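Local atomic coordinates of designed helical repeat protein (PDB entry 5CWQ), a protein that has no known natural function but was designed from scratch as a repeat protein whose consecutive helices pack side by side. Residues Gly31-Lys34 with Glu35-Glu38. Sequence-based numbering, arbitrary orientation.
Sequences GDLK and ELAE
A37 N gives the shortest bond of this turn, 2.7 Å to L33 O. L36 N reaches D32 O at 3.0 Å, and E38 N reaches K34 O at the same 3.0 Å. Just before L36, the backbone NH of E35 has a side-chain acceptor instead. E35 N points almost straight at D32 OD1, at 170°, but at 3.4 Å the bond is weak. The D32 carboxylate is put there by chi1 of -165°, with CG anti to the backbone N. D32 stands at the N-cap of helix 33-57, its carboxylate accepting from E35 N, and G31 before it closes helix 5-30 in a Schellman motif with positive phi. The two make the tight loop between two successive helices of this designed repeat protein. The E35 side chain passes close to the cap, its carboxylate tilted 20° from that of D32. Like charges meet here, D32 OD2 lying 3.2 Å from E35 OE1. R30 probably offsets some of this repulsion, with a salt bridge to E35 and a weak, long ion pair to D32. A glutamine in place of E35 would probably leave R30 without its salt-bridge partner. On the apolar side L33 CD2 meets L36 CD2 at 4.2 Å, and both leucines also touch helix 60-86. The extended K34 chain passes E38, K34 CE lying 3.6 Å from E38 OE2, but K34 NZ forms a salt bridge with E91.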
ATOM      1  N   GLY A  31      11.141  18.745 -11.436  1.00 46.86           N
ATOM      2  CA  GLY A  31      10.458  17.881 -12.381  1.00 45.62           C
ATOM      3  C   GLY A  31      10.881  16.427 -12.264  1.00 44.00           C
ATOM      4  O   GLY A  31      10.570  15.612 -13.133  1.00 41.62           O
ATOM      5  N   ASP A  32      11.591  16.101 -11.187  1.00 44.55           N
ATOM      6  CA  ASP A  32      12.062  14.739 -10.958  1.00 42.98           C
ATOM      7  C   ASP A  32      10.943  13.886 -10.354  1.00 39.24           C
ATOM      8  O   ASP A  32      10.791  13.815  -9.134  1.00 37.11           O
ATOM      9  CB  ASP A  32      13.290  14.752 -10.042  1.00 44.88           C
ATOM     10  CG  ASP A  32      14.047  13.436 -10.053  1.00 45.20           C
ATOM     11  OD1 ASP A  32      13.471  12.409 -10.468  1.00 43.31           O
ATOM     12  OD2 ASP A  32      15.227  13.433  -9.645  1.00 47.43           O
ATOM     13  N   LEU A  33      10.166  13.237 -11.217  1.00 38.78           N
ATOM     14  CA  LEU A  33       8.995  12.482 -10.778  1.00 38.41           C
ATOM     15  C   LEU A  33       9.358  11.244  -9.962  1.00 35.73           C
ATOM     16  O   LEU A  33       8.628  10.867  -9.044  1.00 34.24           O
ATOM     17  CB  LEU A  33       8.147  12.063 -11.982  1.00 40.61           C
ATOM     18  CG  LEU A  33       7.581  13.182 -12.858  1.00 43.25           C
ATOM     19  CD1 LEU A  33       6.654  12.592 -13.911  1.00 44.67           C
ATOM     20  CD2 LEU A  33       6.848  14.229 -12.034  1.00 43.12           C
ATOM     21  N   LYS A  34      10.476  10.608 -10.297  1.00 35.39           N
ATOM     22  CA  LYS A  34      10.900   9.409  -9.582  1.00 34.98           C
ATOM     23  C   LYS A  34      11.217   9.726  -8.122  1.00 34.45           C
ATOM     24  O   LYS A  34      10.804   8.998  -7.216  1.00 32.53           O
ATOM     25  CB  LYS A  34      12.116   8.776 -10.257  1.00 37.37           C
ATOM     26  CG  LYS A  34      12.658   7.563  -9.514  1.00 39.72           C
ATOM     27  CD  LYS A  34      13.687   6.811 -10.335  1.00 43.47           C
ATOM     28  CE  LYS A  34      14.218   5.604  -9.579  1.00 45.92           C
ATOM     29  NZ  LYS A  34      15.136   4.779 -10.410  1.00 48.20           N
ATOM     30  N   GLU A  35      11.952  10.811  -7.898  1.00 36.94           N
ATOM     31  CA  GLU A  35      12.264  11.246  -6.541  1.00 40.52           C
ATOM     32  C   GLU A  35      11.001  11.723  -5.836  1.00 36.21           C
ATOM     33  O   GLU A  35      10.842  11.536  -4.630  1.00 34.19           O
ATOM     34  CB  GLU A  35      13.313  12.358  -6.556  1.00 51.08           C
ATOM     35  CG  GLU A  35      14.715  11.880  -6.892  1.00 61.78           C
ATOM     36  CD  GLU A  35      15.757  12.970  -6.733  1.00 72.79           C
ATOM     37  OE1 GLU A  35      15.368  14.142  -6.531  1.00 76.79           O
ATOM     38  OE2 GLU A  35      16.963  12.657  -6.810  1.00 76.81           O
ATOM     39  N   LEU A  36      10.109  12.345  -6.598  1.00 35.56           N
ATOM     40  CA  LEU A  36       8.832  12.803  -6.068  1.00 35.69           C
ATOM     41  C   LEU A  36       7.996  11.610  -5.623  1.00 34.32           C
ATOM     42  O   LEU A  36       7.440  11.606  -4.525  1.00 34.64           O
ATOM     43  CB  LEU A  36       8.084  13.626  -7.119  1.00 36.82           C
ATOM     44  CG  LEU A  36       6.643  14.030  -6.804  1.00 37.92           C
ATOM     45  CD1 LEU A  36       6.559  14.784  -5.494  1.00 38.33           C
ATOM     46  CD2 LEU A  36       6.072  14.871  -7.937  1.00 39.69           C
ATOM     47  N   ALA A  37       7.927  10.596  -6.479  1.00 32.88           N
ATOM     48  CA  ALA A  37       7.172   9.383  -6.189  1.00 30.99           C
ATOM     49  C   ALA A  37       7.730   8.661  -4.966  1.00 30.45           C
ATOM     50  O   ALA A  37       6.975   8.167  -4.125  1.00 29.46           O
ATOM     51  CB  ALA A  37       7.184   8.459  -7.399  1.00 30.16           C
ATOM     52  N   GLU A  38       9.053   8.602  -4.869  1.00 31.72           N
ATOM     53  CA  GLU A  38       9.710   7.956  -3.738  1.00 33.37           C
ATOM     54  C   GLU A  38       9.438   8.716  -2.446  1.00 33.43           C
ATOM     55  O   GLU A  38       9.282   8.115  -1.384  1.00 32.38           O
ATOM     56  CB  GLU A  38      11.216   7.852  -3.983  1.00 37.24           C
ATOM     57  CG  GLU A  38      11.592   6.791  -5.007  1.00 41.58           C
ATOM     58  CD  GLU A  38      13.053   6.851  -5.413  1.00 47.09           C
ATOM     59  OE1 GLU A  38      13.737   7.834  -5.056  1.00 50.43           O
ATOM     60  OE2 GLU A  38      13.515   5.912  -6.093  1.00 47.96           O
TER